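Local coordinates for glutamate--tRNA ligase (Elizabethkingia anophelis, PDB 6B1Z), which catalyses the ATP-dependent attachment of glutamate to tRNA, probably supplying glutamyl-tRNA for protein synthesis, at residues 223-228 against 250-255; 213-218 against 240-245; 13-18 against 47-52. All coordinates share one frame; numbering follows the deposited sequence.

Interaction 1: residues 223-228 against 250-255; sequences ITHVIR and APEFAH. With FMT (formic acid), chain C.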
# COMPACT_ATOMS: atom_id res chain seq x y z
N ILE A 223 -7.30 23.00 -7.94
CA ILE A 223 -6.14 22.13 -7.80
C ILE A 223 -4.94 22.76 -8.51
O ILE A 223 -5.05 23.23 -9.65
CB ILE A 223 -6.45 20.73 -8.36
CG1 ILE A 223 -7.60 20.09 -7.58
CG2 ILE A 223 -5.20 19.84 -8.35
CD1 ILE A 223 -7.36 19.99 -6.07
N THR A 224 -3.79 22.76 -7.84
CA THR A 224 -2.57 23.32 -8.41
C THR A 224 -1.60 22.27 -8.94
O THR A 224 -0.84 22.56 -9.88
CB THR A 224 -1.84 24.19 -7.38
OG1 THR A 224 -1.44 23.38 -6.26
CG2 THR A 224 -2.74 25.33 -6.88
N HIS A 225 -1.58 21.08 -8.35
CA HIS A 225 -0.62 20.04 -8.71
C HIS A 225 -1.35 18.72 -8.75
O HIS A 225 -1.93 18.29 -7.73
CB HIS A 225 0.54 19.97 -7.71
CG HIS A 225 1.39 21.20 -7.67
ND1 HIS A 225 0.98 22.37 -7.06
CD2 HIS A 225 2.63 21.44 -8.16
CE1 HIS A 225 1.94 23.27 -7.17
NE2 HIS A 225 2.95 22.73 -7.83
N VAL A 226 -1.32 18.06 -9.91
CA VAL A 226 -1.92 16.74 -10.10
C VAL A 226 -0.79 15.73 -10.02
O VAL A 226 0.05 15.66 -10.93
CB VAL A 226 -2.66 16.66 -11.44
CG1 VAL A 226 -3.09 15.24 -11.74
CG2 VAL A 226 -3.86 17.60 -11.43
N ILE A 227 -0.77 14.94 -8.95
CA ILE A 227 0.22 13.90 -8.72
C ILE A 227 -0.47 12.57 -8.91
O ILE A 227 -1.45 12.27 -8.22
CB ILE A 227 0.82 14.00 -7.31
CG1 ILE A 227 1.45 15.37 -7.06
CG2 ILE A 227 1.83 12.87 -7.09
CD1 ILE A 227 1.87 15.65 -5.60
N ARG A 228 0.01 11.76 -9.86
CA ARG A 228 -0.71 10.53 -10.19
C ARG A 228 0.23 9.54 -10.87
O ARG A 228 1.38 9.87 -11.18
CB ARG A 228 -1.92 10.84 -11.07
CG ARG A 228 -1.57 11.40 -12.43
CD ARG A 228 -2.82 11.90 -13.15
NE ARG A 228 -2.47 12.33 -14.50
CZ ARG A 228 -3.29 12.99 -15.32
NH1 ARG A 228 -4.51 13.34 -14.93
NH2 ARG A 228 -2.86 13.32 -16.54
N ALA A 250 -4.08 24.98 -17.11
CA ALA A 250 -3.91 23.65 -16.55
C ALA A 250 -3.09 23.71 -15.26
O ALA A 250 -2.23 24.58 -15.11
CB ALA A 250 -3.23 22.73 -17.55
N PRO A 251 -3.33 22.79 -14.33
CA PRO A 251 -2.42 22.64 -13.19
C PRO A 251 -1.10 22.05 -13.66
O PRO A 251 -0.94 21.66 -14.82
CB PRO A 251 -3.16 21.65 -12.28
CG PRO A 251 -3.94 20.80 -13.25
CD PRO A 251 -4.39 21.77 -14.33
N GLU A 252 -0.15 21.98 -12.73
CA GLU A 252 1.07 21.22 -12.98
C GLU A 252 0.81 19.74 -12.78
O GLU A 252 -0.07 19.35 -12.01
CB GLU A 252 2.20 21.68 -12.06
CG GLU A 252 2.61 23.14 -12.29
CD GLU A 252 3.80 23.54 -11.48
OE1 GLU A 252 4.87 22.92 -11.66
OE2 GLU A 252 3.67 24.45 -10.64
N PHE A 253 1.60 18.91 -13.46
CA PHE A 253 1.47 17.45 -13.38
C PHE A 253 2.77 16.82 -12.93
O PHE A 253 3.86 17.31 -13.23
CB PHE A 253 1.08 16.84 -14.74
CG PHE A 253 -0.28 17.23 -15.21
CD1 PHE A 253 -0.47 18.42 -15.89
CD2 PHE A 253 -1.37 16.41 -14.98
CE1 PHE A 253 -1.73 18.80 -16.32
CE2 PHE A 253 -2.64 16.78 -15.40
CZ PHE A 253 -2.81 17.98 -16.08
N ALA A 254 2.64 15.70 -12.19
CA ALA A 254 3.77 14.85 -11.82
C ALA A 254 3.32 13.41 -11.95
O ALA A 254 2.39 12.99 -11.26
CB ALA A 254 4.24 15.15 -10.39
N HIS A 255 3.98 12.64 -12.82
CA HIS A 255 3.59 11.26 -13.09
C HIS A 255 4.60 10.31 -12.48
O HIS A 255 5.78 10.32 -12.84
CB HIS A 255 3.44 11.03 -14.60
CG HIS A 255 2.18 11.61 -15.15
ND1 HIS A 255 2.06 12.94 -15.51
CD2 HIS A 255 0.97 11.05 -15.41
CE1 HIS A 255 0.84 13.17 -15.96
NE2 HIS A 255 0.16 12.03 -15.91
C FMT C . -6.03 11.45 -11.91
O1 FMT C . -5.46 11.49 -10.81
O2 FMT C . -6.11 12.41 -12.68
O HOH W 1 5.96 22.82 -8.70
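Strands 225-228 and 252-255 run side by side, 4.6 Å apart and 13° from exactly parallel, with Val226 hydrogen-bonded through its N to Glu252 O and through its O to Ala254 N, while Thr224 O and Arg228 N extend the pattern at either end. The pair belongs to a beta-alpha-beta crossover of the Rossmann-type catalytic domain, helix 236-246 making the connection. The Val226 N bond is the straightest of the set, at 177° and 2.8 Å. Val226 and Phe253 lie side by side on one face: CB of Val226 rests on Phe253 CD2 at 3.8 Å, and its CG2 meets Pro251 CG.

Arg228 reaches across the pair with its side chain. Its CG sits between the backbone N and the carbonyl carbon (chi1 65°), and the extended chain beyond runs alongside His255. Phe253 CE2 lies over one guanidinium face, near the rim and 3.6 Å from Arg228 NH2. That NH2 makes a hydrogen bond to His239 ND1 and a weak one to His255 NE2. Asp183 grips His255 from the other ring nitrogen, ND1. On the opposite face His225 and Glu252 lie side by side; Thr224 OG1, just before the strand, is hydrogen-bonded to His225 ND1 at 2.7 Å, and one water joins His225 NE2 to Glu252 OE1. Beyond the strand pair, Arg228 NH1 donates to O2 of a formic acid molecule, probably from the crystallisation liquor, at 2.9 Å.

Interaction 2: residues 213-218 against 240-245; sequences ANIIDD and VLLYEA. With EDO (1,2-ethanediol), chain V; FMT (formic acid), chain N.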
# COMPACT_ATOMS: atom_id res chain seq x y z
N ALA A 213 -14.52 14.65 -16.35
CA ALA A 213 -14.85 14.94 -14.96
C ALA A 213 -13.64 15.45 -14.19
O ALA A 213 -13.76 16.38 -13.38
CB ALA A 213 -15.43 13.70 -14.28
N ASN A 214 -12.46 14.85 -14.42
CA ASN A 214 -11.31 15.25 -13.63
C ASN A 214 -10.80 16.63 -14.01
O ASN A 214 -10.39 17.39 -13.13
CB ASN A 214 -10.20 14.20 -13.72
CG ASN A 214 -10.46 13.02 -12.83
OD1 ASN A 214 -11.23 13.12 -11.86
ND2 ASN A 214 -9.84 11.89 -13.13
N ILE A 215 -10.82 17.00 -15.30
CA ILE A 215 -10.35 18.35 -15.61
C ILE A 215 -11.36 19.39 -15.12
O ILE A 215 -10.97 20.46 -14.63
CB ILE A 215 -9.97 18.53 -17.10
CG1 ILE A 215 -11.19 18.50 -18.03
CG2 ILE A 215 -8.89 17.52 -17.52
CD1 ILE A 215 -11.63 19.90 -18.47
N ILE A 216 -12.66 19.10 -15.21
CA ILE A 216 -13.68 20.00 -14.66
C ILE A 216 -13.47 20.18 -13.17
O ILE A 216 -13.45 21.31 -12.65
CB ILE A 216 -15.09 19.47 -14.96
CG1 ILE A 216 -15.44 19.62 -16.45
CG2 ILE A 216 -16.15 20.18 -14.05
CD1 ILE A 216 -16.64 18.80 -16.88
N ASP A 217 -13.29 19.07 -12.46
CA ASP A 217 -13.22 19.18 -11.01
C ASP A 217 -11.87 19.70 -10.52
O ASP A 217 -11.82 20.36 -9.47
CB ASP A 217 -13.54 17.84 -10.35
CG ASP A 217 -15.02 17.46 -10.48
OD1 ASP A 217 -15.86 18.35 -10.76
OD2 ASP A 217 -15.33 16.28 -10.28
N ASP A 218 -10.78 19.41 -11.23
CA ASP A 218 -9.51 20.03 -10.86
C ASP A 218 -9.57 21.54 -11.03
O ASP A 218 -9.04 22.30 -10.21
CB ASP A 218 -8.36 19.41 -11.66
CG ASP A 218 -8.08 17.99 -11.24
OD1 ASP A 218 -7.39 17.27 -11.98
OD2 ASP A 218 -8.57 17.60 -10.13
N VAL A 240 -4.36 18.35 -21.23
CA VAL A 240 -3.91 19.71 -21.50
C VAL A 240 -4.77 20.35 -22.59
O VAL A 240 -5.17 21.51 -22.48
CB VAL A 240 -2.41 19.71 -21.85
CG1 VAL A 240 -1.96 21.03 -22.47
CG2 VAL A 240 -1.60 19.39 -20.59
N LEU A 241 -5.14 19.57 -23.61
CA LEU A 241 -6.00 20.09 -24.67
C LEU A 241 -7.41 20.40 -24.15
O LEU A 241 -8.06 21.33 -24.65
CB LEU A 241 -6.06 19.11 -25.85
CG LEU A 241 -4.82 19.10 -26.73
CD1 LEU A 241 -4.85 17.83 -27.61
CD2 LEU A 241 -4.80 20.37 -27.58
N LEU A 242 -7.90 19.62 -23.17
CA LEU A 242 -9.21 19.93 -22.61
C LEU A 242 -9.20 21.26 -21.86
O LEU A 242 -10.15 22.04 -21.97
CB LEU A 242 -9.67 18.80 -21.69
CG LEU A 242 -10.12 17.55 -22.46
CD1 LEU A 242 -10.32 16.39 -21.47
CD2 LEU A 242 -11.42 17.77 -23.27
N TYR A 243 -8.14 21.54 -21.09
CA TYR A 243 -8.06 22.84 -20.43
C TYR A 243 -8.06 23.95 -21.46
O TYR A 243 -8.78 24.94 -21.31
CB TYR A 243 -6.82 22.95 -19.53
CG TYR A 243 -6.94 22.18 -18.24
CD1 TYR A 243 -7.67 22.69 -17.18
CD2 TYR A 243 -6.33 20.95 -18.08
CE1 TYR A 243 -7.80 21.99 -16.00
CE2 TYR A 243 -6.45 20.23 -16.90
CZ TYR A 243 -7.19 20.76 -15.87
OH TYR A 243 -7.31 20.07 -14.69
N GLU A 244 -7.32 23.77 -22.55
CA GLU A 244 -7.33 24.75 -23.63
C GLU A 244 -8.73 24.93 -24.21
O GLU A 244 -9.19 26.06 -24.44
CB GLU A 244 -6.34 24.34 -24.72
CG GLU A 244 -6.29 25.30 -25.90
CD GLU A 244 -5.34 24.84 -26.98
OE1 GLU A 244 -4.33 24.18 -26.65
OE2 GLU A 244 -5.59 25.14 -28.16
N ALA A 245 -9.43 23.82 -24.46
CA ALA A 245 -10.77 23.89 -25.04
C ALA A 245 -11.71 24.70 -24.16
O ALA A 245 -12.59 25.42 -24.67
CB ALA A 245 -11.32 22.48 -25.27
C1 EDO V . -7.07 15.41 -14.82
O1 EDO V . -7.41 14.62 -15.97
C2 EDO V . -6.10 16.50 -15.24
O2 EDO V . -6.28 17.64 -14.40
C FMT N . -9.87 7.77 -11.79
O1 FMT N . -10.80 6.99 -11.57
O2 FMT N . -9.96 9.00 -11.70
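Ile215 and Tyr243 bury more surface here than any other residues, with Leu242 next, and together they show how two helices can pack without a single direct hydrogen bond. Helices 210-220 and 236-246 belong to the Rossmann-type catalytic domain: the first leads into strand 225-229, and the second is the helix of the beta-alpha-beta unit that follows. The axes of segments 213-218 and 240-245 cross at -58°, 10.1 Å apart at closest, with Ile215, Leu242 and Tyr243 filling the gap.

Ile215 splits its branches between two neighbours. Its CB lies over the Tyr243 ring, 4.1 Å from the centroid, as a CH-pi contact, and CG2 touches the same ring at CE2. The other branch, CG1 and CD1, turns to Leu242, where Ile215 CD1 meets Leu242 CB at 3.9 Å; a chi2 of 101°, well off a staggered value, suggests that this fit costs some strain. Leu242 also packs on Phe171.

Tyr243 slides past Ile215 in the reverse sense and brings its hydroxyl to Asp218, with Tyr243 OH 3.3 Å from Asp218 CB. Ring and carboxylate planes are 11° apart. A bound 1,2-ethanediol, probably from the crystallisation liquor, bridges the two polar groups. Lying in the plane of the ring at its edge, O2 of the diol accepts from Tyr243 OH at 2.7 Å and donates to Asp218 OD1 at 2.7 Å.

Interaction 3: residues 13-18 against 47-52; sequences RVRFAP and ILRIED. With FMT (formic acid), chain C.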
# COMPACT_ATOMS: atom_id res chain seq x y z
N ARG A 13 -2.79 23.05 -3.65
CA ARG A 13 -3.94 22.18 -3.44
C ARG A 13 -3.75 20.93 -4.29
O ARG A 13 -3.61 21.03 -5.52
CB ARG A 13 -5.25 22.90 -3.79
CG ARG A 13 -5.56 24.05 -2.83
CD ARG A 13 -6.79 24.84 -3.23
NE ARG A 13 -7.98 24.00 -3.40
CZ ARG A 13 -8.71 23.49 -2.41
NH1 ARG A 13 -8.38 23.68 -1.13
NH2 ARG A 13 -9.77 22.74 -2.71
N VAL A 14 -3.73 19.77 -3.64
CA VAL A 14 -3.57 18.48 -4.31
C VAL A 14 -4.79 17.63 -4.00
O VAL A 14 -5.50 17.86 -3.02
CB VAL A 14 -2.27 17.76 -3.87
CG1 VAL A 14 -1.05 18.59 -4.22
CG2 VAL A 14 -2.33 17.44 -2.37
N ARG A 15 -5.02 16.60 -4.82
CA ARG A 15 -6.13 15.70 -4.53
C ARG A 15 -5.77 14.25 -4.82
O ARG A 15 -5.13 13.94 -5.83
CB ARG A 15 -7.41 16.10 -5.30
CG ARG A 15 -7.50 15.63 -6.77
CD ARG A 15 -6.38 16.19 -7.65
NE ARG A 15 -6.65 15.93 -9.07
CZ ARG A 15 -6.35 14.80 -9.71
NH1 ARG A 15 -5.74 13.80 -9.08
NH2 ARG A 15 -6.66 14.68 -11.00
N PHE A 16 -6.20 13.38 -3.92
CA PHE A 16 -6.18 11.95 -4.14
C PHE A 16 -7.54 11.58 -4.72
O PHE A 16 -8.57 11.91 -4.11
CB PHE A 16 -5.90 11.23 -2.82
CG PHE A 16 -5.74 9.74 -2.94
CD1 PHE A 16 -4.90 9.20 -3.89
CD2 PHE A 16 -6.40 8.89 -2.06
CE1 PHE A 16 -4.75 7.83 -3.99
CE2 PHE A 16 -6.25 7.51 -2.15
CZ PHE A 16 -5.42 6.98 -3.13
N ALA A 17 -7.55 10.96 -5.89
CA ALA A 17 -8.78 10.70 -6.64
C ALA A 17 -8.88 9.21 -6.95
O ALA A 17 -8.78 8.80 -8.11
CB ALA A 17 -8.82 11.54 -7.92
N PRO A 18 -9.07 8.39 -5.92
CA PRO A 18 -9.38 6.97 -6.14
C PRO A 18 -10.83 6.77 -6.55
O PRO A 18 -11.74 7.53 -6.17
CB PRO A 18 -9.12 6.36 -4.75
CG PRO A 18 -9.58 7.43 -3.82
CD PRO A 18 -9.15 8.74 -4.50
N ILE A 47 -6.99 17.05 -0.63
CA ILE A 47 -8.40 16.81 -0.95
C ILE A 47 -8.57 15.35 -1.32
O ILE A 47 -7.73 14.78 -2.03
CB ILE A 47 -8.86 17.72 -2.12
CG1 ILE A 47 -9.05 19.17 -1.67
CG2 ILE A 47 -10.17 17.21 -2.75
CD1 ILE A 47 -7.80 19.97 -1.46
N LEU A 48 -9.64 14.73 -0.83
CA LEU A 48 -10.05 13.40 -1.31
C LEU A 48 -11.30 13.57 -2.16
O LEU A 48 -12.33 14.08 -1.67
CB LEU A 48 -10.34 12.45 -0.13
CG LEU A 48 -10.92 11.09 -0.53
CD1 LEU A 48 -9.91 10.25 -1.32
CD2 LEU A 48 -11.35 10.34 0.73
N ARG A 49 -11.21 13.18 -3.43
CA ARG A 49 -12.34 13.23 -4.35
C ARG A 49 -12.65 11.80 -4.79
O ARG A 49 -11.77 11.11 -5.32
CB ARG A 49 -12.06 14.14 -5.54
CG ARG A 49 -13.28 14.34 -6.44
CD ARG A 49 -13.06 15.40 -7.51
NE ARG A 49 -12.09 14.96 -8.52
CZ ARG A 49 -11.04 15.67 -8.93
NH1 ARG A 49 -10.80 16.88 -8.45
NH2 ARG A 49 -10.25 15.17 -9.86
N ILE A 50 -13.87 11.36 -4.56
CA ILE A 50 -14.28 10.00 -4.88
C ILE A 50 -14.73 9.94 -6.33
O ILE A 50 -15.63 10.68 -6.76
CB ILE A 50 -15.37 9.51 -3.92
CG1 ILE A 50 -14.83 9.46 -2.49
CG2 ILE A 50 -15.92 8.14 -4.38
CD1 ILE A 50 -13.62 8.57 -2.28
N GLU A 51 -14.08 9.08 -7.10
CA GLU A 51 -14.31 8.99 -8.54
C GLU A 51 -15.33 7.89 -8.81
O GLU A 51 -14.99 6.80 -9.28
CB GLU A 51 -12.99 8.72 -9.24
CG GLU A 51 -11.91 9.64 -8.78
CD GLU A 51 -11.90 10.93 -9.55
OE1 GLU A 51 -11.72 10.83 -10.79
OE2 GLU A 51 -12.12 12.01 -8.94
N ASP A 52 -16.58 8.18 -8.49
CA ASP A 52 -17.64 7.18 -8.53
C ASP A 52 -18.63 7.40 -9.67
O ASP A 52 -19.81 7.07 -9.52
CB ASP A 52 -18.37 7.11 -7.19
CG ASP A 52 -19.08 8.41 -6.82
OD1 ASP A 52 -18.71 9.47 -7.36
OD2 ASP A 52 -20.02 8.36 -5.99
C FMT C . -6.03 11.45 -11.91
O1 FMT C . -5.46 11.49 -10.81
O2 FMT C . -6.11 12.41 -12.68
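Ile47 O is gripped twice by the neighbouring strand: Phe16 N donates to it at 2.8 Å, close to the carbonyl direction, and Arg15 CA adds a C-H contact at 3.1 Å. This pairing of strands 13-16 and 45-48 is parallel, and helix 26-41 links them in a Rossmann-type beta-alpha-beta unit. Past the strand ends the chains stay joined, with Glu51 N bonded to Pro18 O.

On one face Leu48 CD1 fills the angle between Phe16 and Pro18, reaching Pro18 CD at 3.6 Å. On the Arg15 side, Arg15 meets Arg49 from the following loop: CG of Arg15 lies over the Arg49 guanidinium, and Arg15 NE comes within 3.8 Å of Arg49 NH2, the two planes turned 80° apart. A bend at chi2 (-61°) steers the Arg15 tip to formic acid, probably from the crystallisation liquor, which it holds in two-pronged fashion through NH1 to O1 and NH2 to O2, both 2.9 Å. Arg49 NE forms a salt bridge with Glu51 OE2.

Such close like charges probably depend on acidic neighbours: Asp218 takes a salt bridge from each arginine, and with Glu51 would offset their repulsion, while Arg15 still presents a paired donor edge suited to a carboxylate.

Overall arrangement
Thr224 N of interaction 1 lies 2.9 Å from Arg13 O of interaction 3, a probable hydrogen bond that sets the two parallel strand pairs together, their centres about 12 Å apart. Interaction 2 packs against both. Tyr243 CZ touches Pro251 CD at 3.3 Å, and Asp218 OD2 ties helix 210-220 to interaction 3 through Arg15 NE at 2.8 Å and Arg49 NH1 at 2.9 Å. One formic acid molecule is shared by Arg15 of interaction 3 and Arg228 of interaction 1. Its carboxyl group between two arginines is consistent with the pocket that accepts glutamate in related synthetases.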